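Local coordinates for Oxidored_FMN domain-containing protein (PDB 6L6J), which is a 6-hydroxypseudooxynicotine amine oxidase (HisD) that carries FMN and a [4Fe-4S] cluster and probably oxidises its amine substrate through the flavin, at residues 56-61 with 73-78; 61-66 with 102-107. All blocks are in the same frame, centred on the assembly; numbering follows the deposited sequence.

Contact 1: residues 56-61 with 73-78; sequences VCLEET and PDPRMY. With FMN (flavin mononucleotide), chain B; SO4 (sulfate ion), chain G.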
loop_
_atom_site.group_PDB
_atom_site.type_symbol
_atom_site.label_atom_id
_atom_site.label_comp_id
_atom_site.label_asym_id
_atom_site.label_seq_id
_atom_site.Cartn_x
_atom_site.Cartn_y
_atom_site.Cartn_z
ATOM N N VAL A 56 15.719 2.036 10.136
ATOM C CA VAL A 56 15.173 1.599 8.827
ATOM C C VAL A 56 15.430 0.111 8.679
ATOM O O VAL A 56 16.572 -0.314 8.868
ATOM C CB VAL A 56 15.714 2.456 7.684
ATOM C CG1 VAL A 56 15.309 1.909 6.332
ATOM C CG2 VAL A 56 15.228 3.889 7.864
ATOM N N CYS A 57 14.350 -0.642 8.451
ATOM C CA CYS A 57 14.335 -2.124 8.519
ATOM C C CYS A 57 14.220 -2.699 7.110
ATOM O O CYS A 57 13.456 -2.158 6.261
ATOM C CB CYS A 57 13.186 -2.646 9.371
ATOM S SG CYS A 57 13.488 -2.645 11.158
ATOM N N LEU A 58 14.941 -3.788 6.868
ATOM C CA LEU A 58 14.778 -4.601 5.634
ATOM C C LEU A 58 13.653 -5.586 5.888
ATOM O O LEU A 58 13.464 -5.972 7.068
ATOM C CB LEU A 58 16.094 -5.276 5.249
ATOM C CG LEU A 58 16.774 -4.635 4.046
ATOM C CD1 LEU A 58 16.857 -3.125 4.202
ATOM C CD2 LEU A 58 18.157 -5.240 3.811
ATOM N N GLU A 59 12.932 -5.899 4.808
ATOM C CA GLU A 59 11.717 -6.752 4.762
ATOM C C GLU A 59 12.112 -8.210 5.042
ATOM O O GLU A 59 13.302 -8.465 5.389
ATOM C CB GLU A 59 11.045 -6.610 3.393
ATOM C CG GLU A 59 11.872 -7.134 2.219
ATOM C CD GLU A 59 12.521 -6.073 1.327
ATOM O OE1 GLU A 59 13.132 -5.130 1.889
ATOM O OE2 GLU A 59 12.441 -6.197 0.055
ATOM N N GLU A 60 11.157 -9.136 4.888
ATOM C CA GLU A 60 11.361 -10.589 5.143
ATOM C C GLU A 60 12.648 -11.034 4.441
ATOM O O GLU A 60 12.704 -10.983 3.230
ATOM C CB GLU A 60 10.137 -11.419 4.755
ATOM C CG GLU A 60 9.608 -11.198 3.345
ATOM C CD GLU A 60 8.516 -12.193 2.979
ATOM O OE1 GLU A 60 7.881 -12.779 3.924
ATOM O OE2 GLU A 60 8.305 -12.400 1.760
ATOM N N THR A 61 13.679 -11.370 5.210
ATOM C CA THR A 61 15.020 -11.734 4.690
ATOM C C THR A 61 15.216 -13.241 4.863
ATOM O O THR A 61 15.370 -13.693 6.018
ATOM C CB THR A 61 16.089 -10.896 5.391
ATOM O OG1 THR A 61 15.794 -9.559 4.993
ATOM C CG2 THR A 61 17.501 -11.302 5.036
ATOM N N PRO A 73 10.714 -10.989 -5.352
ATOM C CA PRO A 73 12.122 -10.879 -4.989
ATOM C C PRO A 73 12.324 -10.234 -3.607
ATOM O O PRO A 73 11.878 -9.115 -3.430
ATOM C CB PRO A 73 12.743 -10.014 -6.095
ATOM C CG PRO A 73 11.597 -9.248 -6.700
ATOM C CD PRO A 73 10.318 -9.982 -6.342
ATOM N N ASP A 74 13.010 -10.956 -2.712
ATOM C CA ASP A 74 13.286 -10.606 -1.298
ATOM C C ASP A 74 14.789 -10.561 -1.048
ATOM O O ASP A 74 15.554 -11.180 -1.785
ATOM C CB ASP A 74 12.706 -11.648 -0.343
ATOM C CG ASP A 74 11.232 -11.462 -0.099
ATOM O OD1 ASP A 74 10.735 -10.361 -0.471
ATOM O OD2 ASP A 74 10.598 -12.417 0.455
ATOM N N PRO A 75 15.255 -9.874 0.018
ATOM C CA PRO A 75 16.612 -10.061 0.518
ATOM C C PRO A 75 16.813 -11.509 0.967
ATOM O O PRO A 75 15.836 -12.143 1.300
ATOM C CB PRO A 75 16.724 -9.131 1.733
ATOM C CG PRO A 75 15.649 -8.115 1.501
ATOM C CD PRO A 75 14.537 -8.848 0.770
ATOM N N ARG A 76 18.062 -11.971 0.970
ATOM C CA ARG A 76 18.442 -13.338 1.416
ATOM C C ARG A 76 19.668 -13.255 2.332
ATOM O O ARG A 76 20.569 -12.435 2.074
ATOM C CB ARG A 76 18.745 -14.215 0.200
ATOM C CG ARG A 76 17.589 -14.358 -0.782
ATOM C CD ARG A 76 18.076 -14.481 -2.222
ATOM N NE ARG A 76 17.137 -15.224 -3.030
ATOM C CZ ARG A 76 17.451 -16.014 -4.046
ATOM N NH1 ARG A 76 18.715 -16.182 -4.412
ATOM N NH2 ARG A 76 16.488 -16.675 -4.668
ATOM N N MET A 77 19.700 -14.093 3.360
ATOM C CA MET A 77 20.827 -14.165 4.316
ATOM C C MET A 77 21.099 -15.641 4.625
ATOM O O MET A 77 21.469 -15.938 5.760
ATOM C CB MET A 77 20.485 -13.359 5.581
ATOM C CG MET A 77 21.686 -12.868 6.371
ATOM S SD MET A 77 22.634 -11.627 5.483
ATOM C CE MET A 77 22.135 -10.186 6.409
ATOM N N TYR A 78 20.957 -16.525 3.635
ATOM C CA TYR A 78 21.151 -17.997 3.800
ATOM C C TYR A 78 22.494 -18.420 3.218
ATOM O O TYR A 78 22.793 -19.617 3.265
ATOM C CB TYR A 78 20.030 -18.844 3.185
ATOM C CG TYR A 78 19.722 -18.624 1.723
ATOM C CD1 TYR A 78 20.593 -19.034 0.727
ATOM C CD2 TYR A 78 18.508 -18.054 1.336
ATOM C CE1 TYR A 78 20.276 -18.866 -0.615
ATOM C CE2 TYR A 78 18.176 -17.875 0.004
ATOM C CZ TYR A 78 19.059 -18.288 -0.975
ATOM O OH TYR A 78 18.721 -18.070 -2.277
HETATM N N1 FMN B . 5.424 -6.668 7.262
HETATM C C2 FMN B . 6.379 -7.631 7.470
HETATM O O2 FMN B . 6.485 -8.092 8.610
HETATM N N3 FMN B . 7.226 -8.084 6.536
HETATM C C4 FMN B . 7.187 -7.603 5.282
HETATM O O4 FMN B . 7.962 -8.023 4.425
HETATM C C4A FMN B . 6.165 -6.572 4.946
HETATM N N5 FMN B . 6.069 -6.051 3.700
HETATM C C5A FMN B . 5.177 -5.062 3.466
HETATM C C6 FMN B . 5.124 -4.469 2.207
HETATM C C7 FMN B . 4.224 -3.446 1.984
HETATM C C7M FMN B . 4.137 -2.872 0.623
HETATM C C8 FMN B . 3.352 -2.956 3.058
HETATM C C8M FMN B . 2.342 -1.872 2.826
HETATM C C9 FMN B . 3.392 -3.525 4.303
HETATM C C9A FMN B . 4.281 -4.558 4.568
HETATM N N10 FMN B . 4.371 -5.121 5.849
HETATM C C10 FMN B . 5.296 -6.116 6.050
HETATM C "C1'" FMN B . 3.515 -4.670 6.992
HETATM C "C2'" FMN B . 4.078 -3.406 7.615
HETATM O "O2'" FMN B . 5.310 -3.757 8.219
HETATM C "C3'" FMN B . 3.178 -2.819 8.660
HETATM O "O3'" FMN B . 3.080 -3.735 9.750
HETATM C "C4'" FMN B . 1.775 -2.475 8.161
HETATM O "O4'" FMN B . 1.849 -1.830 6.868
HETATM C "C5'" FMN B . 1.026 -1.613 9.167
HETATM O "O5'" FMN B . 1.738 -0.398 9.326
HETATM P P FMN B . 1.336 0.911 8.462
HETATM O O1P FMN B . -0.071 1.270 8.884
HETATM O O2P FMN B . 2.383 1.896 8.876
HETATM O O3P FMN B . 1.443 0.483 7.010
HETATM S S SO4 G . 20.852 -17.908 -7.243
HETATM O O1 SO4 G . 21.895 -17.145 -6.577
HETATM O O2 SO4 G . 21.443 -18.920 -8.079
HETATM O O3 SO4 G . 20.000 -18.541 -6.274
HETATM O O4 SO4 G . 20.057 -17.034 -8.063
HETATM O O HOH W 1 10.714 -7.576 -1.381
#
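Residues 73-78 belong to the loop that follows strand 55-62, and they fold back on the end of that strand to show how a proline can sit flush against polar neighbours. At P73 it is the carbonyl that matters: a water 2.6 Å from E59 OE2 lies between that atom and P73 O and can donate to either, though it has more acceptors in reach than protons. D74 comes next and sends its acid group to that of E60. E60 OE2 and D74 OD2 are 2.6 Å apart, with the two carboxylate planes turned 81° against each other; H69 ND1 is a further hydrogen-bonding partner of E60 OE2. P75 is the centre of the packing. P75 CD lies 3.5 Å from E59 CD, the carboxylate carbon, the two groups crossing at about a right angle. This follows from a glutamate chain that starts in the crowded position between N and C (chi1 65°) and bends at chi2 (-105°); its OE1 forms a salt bridge with R45. On the other side of CG, P75 CB lies 3.4 Å from T61 OG1, a hydroxyl already donating to E59 O at 2.8 Å. R76 leads away, its NH1 bonded to Y82 and to a sulfate. M77 returns, its CB 3.7 Å from T61 CG2, the two side chains pointing the same way. An alanine at E59, lacking the carboxylate, would probably leave R45 without this partner, loosen the water and pack less closely on P75. E60 N also makes a weak hydrogen bond to FMN O4. The pairing of E60 with D74 suggests that one of the two acids holds a proton, which would lessen the negative charge collected close to the flavin.

Contact 2: residues 61-66 with 102-107; sequences TMIHET and VELAHA. With FMN (flavin mononucleotide), chain B; SO4 (sulfate ion), chain F.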
loop_
_atom_site.group_PDB
_atom_site.type_symbol
_atom_site.label_atom_id
_atom_site.label_comp_id
_atom_site.label_asym_id
_atom_site.label_seq_id
_atom_site.Cartn_x
_atom_site.Cartn_y
_atom_site.Cartn_z
ATOM N N THR A 61 13.679 -11.370 5.210
ATOM C CA THR A 61 15.020 -11.734 4.690
ATOM C C THR A 61 15.216 -13.241 4.863
ATOM O O THR A 61 15.370 -13.693 6.018
ATOM C CB THR A 61 16.089 -10.896 5.391
ATOM O OG1 THR A 61 15.794 -9.559 4.993
ATOM C CG2 THR A 61 17.501 -11.302 5.036
ATOM N N MET A 62 15.179 -13.989 3.771
ATOM C CA MET A 62 15.003 -15.460 3.817
ATOM C C MET A 62 16.238 -16.105 4.446
ATOM O O MET A 62 17.359 -15.842 3.954
ATOM C CB MET A 62 14.780 -16.005 2.405
ATOM C CG MET A 62 13.523 -15.431 1.773
ATOM S SD MET A 62 12.049 -15.874 2.712
ATOM C CE MET A 62 11.662 -14.374 3.581
ATOM N N ILE A 63 16.041 -16.965 5.444
ATOM C CA ILE A 63 17.156 -17.617 6.198
ATOM C C ILE A 63 17.606 -18.945 5.570
ATOM O O ILE A 63 18.562 -19.524 6.103
ATOM C CB ILE A 63 16.760 -17.812 7.667
ATOM C CG1 ILE A 63 15.657 -18.857 7.836
ATOM C CG2 ILE A 63 16.372 -16.479 8.273
ATOM C CD1 ILE A 63 15.571 -19.410 9.236
ATOM N N HIS A 64 16.949 -19.422 4.508
ATOM C CA HIS A 64 17.211 -20.750 3.879
ATOM C C HIS A 64 16.398 -20.899 2.588
ATOM O O HIS A 64 15.306 -20.298 2.503
ATOM C CB HIS A 64 16.872 -21.884 4.865
ATOM C CG HIS A 64 17.439 -23.208 4.488
ATOM N ND1 HIS A 64 16.677 -24.198 3.928
ATOM C CD2 HIS A 64 18.696 -23.696 4.583
ATOM C CE1 HIS A 64 17.441 -25.241 3.695
ATOM N NE2 HIS A 64 18.692 -24.952 4.077
ATOM N N GLU A 65 16.878 -21.751 1.678
ATOM C CA GLU A 65 16.322 -22.035 0.314
ATOM C C GLU A 65 14.891 -22.616 0.394
ATOM O O GLU A 65 14.120 -22.482 -0.609
ATOM C CB GLU A 65 17.271 -22.989 -0.426
ATOM C CG GLU A 65 18.678 -22.431 -0.617
ATOM C CD GLU A 65 19.733 -22.782 0.437
ATOM O OE1 GLU A 65 19.441 -22.675 1.665
ATOM O OE2 GLU A 65 20.871 -23.166 0.023
ATOM N N THR A 66 14.551 -23.253 1.518
ATOM C CA THR A 66 13.208 -23.807 1.818
ATOM C C THR A 66 12.210 -22.681 2.155
ATOM O O THR A 66 11.016 -23.012 2.408
ATOM C CB THR A 66 13.266 -24.812 2.981
ATOM O OG1 THR A 66 13.751 -24.196 4.185
ATOM C CG2 THR A 66 14.127 -26.012 2.663
ATOM N N VAL A 102 16.898 -5.964 10.261
ATOM C CA VAL A 102 16.616 -6.932 9.172
ATOM C C VAL A 102 15.619 -7.963 9.705
ATOM O O VAL A 102 15.869 -8.533 10.794
ATOM C CB VAL A 102 17.904 -7.583 8.644
ATOM C CG1 VAL A 102 18.665 -8.327 9.729
ATOM C CG2 VAL A 102 17.626 -8.502 7.471
ATOM N N GLU A 103 14.534 -8.186 8.965
ATOM C CA GLU A 103 13.513 -9.166 9.367
ATOM C C GLU A 103 13.930 -10.546 8.847
ATOM O O GLU A 103 13.392 -10.988 7.841
ATOM C CB GLU A 103 12.146 -8.696 8.886
ATOM C CG GLU A 103 10.994 -9.339 9.631
ATOM C CD GLU A 103 9.643 -9.063 9.006
ATOM O OE1 GLU A 103 8.729 -8.756 9.774
ATOM O OE2 GLU A 103 9.512 -9.171 7.741
ATOM N N LEU A 104 14.890 -11.185 9.505
ATOM C CA LEU A 104 15.233 -12.607 9.256
ATOM C C LEU A 104 13.952 -13.426 9.377
ATOM O O LEU A 104 13.289 -13.325 10.415
ATOM C CB LEU A 104 16.293 -13.059 10.261
ATOM C CG LEU A 104 17.693 -12.489 10.015
ATOM C CD1 LEU A 104 18.709 -13.164 10.931
ATOM C CD2 LEU A 104 18.107 -12.639 8.550
ATOM N N ALA A 105 13.627 -14.175 8.321
ATOM C CA ALA A 105 12.297 -14.794 8.105
ATOM C C ALA A 105 12.448 -16.222 7.588
ATOM O O ALA A 105 13.297 -16.446 6.722
ATOM C CB ALA A 105 11.518 -13.957 7.119
ATOM N N HIS A 106 11.620 -17.139 8.083
ATOM C CA HIS A 106 11.396 -18.468 7.455
ATOM C C HIS A 106 9.890 -18.658 7.287
ATOM O O HIS A 106 9.187 -18.622 8.318
ATOM C CB HIS A 106 12.053 -19.625 8.227
ATOM C CG HIS A 106 12.086 -20.873 7.413
ATOM N ND1 HIS A 106 10.924 -21.526 7.022
ATOM C CD2 HIS A 106 13.109 -21.550 6.850
ATOM C CE1 HIS A 106 11.233 -22.572 6.286
ATOM N NE2 HIS A 106 12.570 -22.597 6.144
ATOM N N ALA A 107 9.441 -18.873 6.046
ATOM C CA ALA A 107 8.042 -18.689 5.611
ATOM C C ALA A 107 7.195 -19.912 5.988
ATOM O O ALA A 107 5.979 -19.852 5.834
ATOM C CB ALA A 107 8.018 -18.404 4.126
HETATM N N1 FMN B . 5.424 -6.668 7.262
HETATM C C2 FMN B . 6.379 -7.631 7.470
HETATM O O2 FMN B . 6.485 -8.092 8.610
HETATM N N3 FMN B . 7.226 -8.084 6.536
HETATM C C4 FMN B . 7.187 -7.603 5.282
HETATM O O4 FMN B . 7.962 -8.023 4.425
HETATM C C4A FMN B . 6.165 -6.572 4.946
HETATM N N5 FMN B . 6.069 -6.051 3.700
HETATM C C5A FMN B . 5.177 -5.062 3.466
HETATM C C6 FMN B . 5.124 -4.469 2.207
HETATM C C7 FMN B . 4.224 -3.446 1.984
HETATM C C7M FMN B . 4.137 -2.872 0.623
HETATM C C8 FMN B . 3.352 -2.956 3.058
HETATM C C8M FMN B . 2.342 -1.872 2.826
HETATM C C9 FMN B . 3.392 -3.525 4.303
HETATM C C9A FMN B . 4.281 -4.558 4.568
HETATM N N10 FMN B . 4.371 -5.121 5.849
HETATM C C10 FMN B . 5.296 -6.116 6.050
HETATM C "C1'" FMN B . 3.515 -4.670 6.992
HETATM C "C2'" FMN B . 4.078 -3.406 7.615
HETATM O "O2'" FMN B . 5.310 -3.757 8.219
HETATM C "C3'" FMN B . 3.178 -2.819 8.660
HETATM O "O3'" FMN B . 3.080 -3.735 9.750
HETATM C "C4'" FMN B . 1.775 -2.475 8.161
HETATM O "O4'" FMN B . 1.849 -1.830 6.868
HETATM C "C5'" FMN B . 1.026 -1.613 9.167
HETATM O "O5'" FMN B . 1.738 -0.398 9.326
HETATM P P FMN B . 1.336 0.911 8.462
HETATM O O1P FMN B . -0.071 1.270 8.884
HETATM O O2P FMN B . 2.383 1.896 8.876
HETATM O O3P FMN B . 1.443 0.483 7.010
HETATM S S SO4 F . 21.753 -27.017 4.899
HETATM O O1 SO4 F . 22.446 -25.930 5.537
HETATM O O2 SO4 F . 22.718 -27.954 4.347
HETATM O O3 SO4 F . 20.911 -27.674 5.875
HETATM O O4 SO4 F . 20.940 -26.498 3.826
#
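Two neighbouring parallel strands meet here through backbone bonds, and past their ends H106 bonds T66 through its imidazole. T61 serves both directions: T61 N donates to E103 O at 2.7 Å and nearly straight (166°), and T61 O accepts from A105 N at 2.9 Å. In both bonds the donor stands above the carbonyl plane. One step on, I63 N reaches A105 O at 3.1 Å, this time within the carbonyl plane, while L104 O is bonded by Y152 OH. V102 CG2 lies against the T61 hydroxyl and L104 CD2 against the T61 methyl; on the other face of the sheet M62 CE rests on A105 CB. I63 crosses H106 at about a right angle, CD1 and CG1 both touching its CB. H106 CG is anti to the backbone N (chi1 -166°), which carries the imidazole out to T66; H106 NE2 and T66 OG1 are hydrogen-bonded edge-on to the ring at 2.8 Å, and H106 ND1 is bonded to G108 N. T66 OG1 is also bonded to H64 ND1, so one oxygen joins two imidazoles, and in each bond either partner could donate. H64 ND1 accepts a weak bond from T66 N as well. H64 NE2 donates to O4 of a sulfate, probably from the crystallisation liquor, at 2.7 Å (175°). At the far end E103 OE2 accepts from FMN N3 at 2.8 Å. E103 OE1 lies 2.6 Å from FMN O2, consistent with a protonated carboxyl group; R224 NE makes a long, weak ion pair with the same oxygen. Within the TIM barrel the pair closes the beta-alpha-beta unit of strand 55-62, helix 83-94 and strand 99-105. L104 and A105 touch strand 166-171, and I63 packs on helix 142-162, whose W151 stacks on H64.

How the contacts relate
Strand 55-62 is common to both contacts, whose centres are only about 7 Å apart, and T61 belongs to each: it packs its side chain against loop and neighbouring strand alike, and its backbone N and O bond strand 99-105. Two probable backbone hydrogen bonds tie them further, M77 N to M62 O at 3.0 Å and L58 O to E103 N at 3.1 Å. Both reach the pyrimidine end of the FMN, contact 1 at O4 and contact 2 at N3 and O2; there E60 N lies 3.3 Å from E103 OE2. E59, E60 and E103 belong to the flavin pocket, with loop 73-78 packed against the two glutamates of strand 55-62.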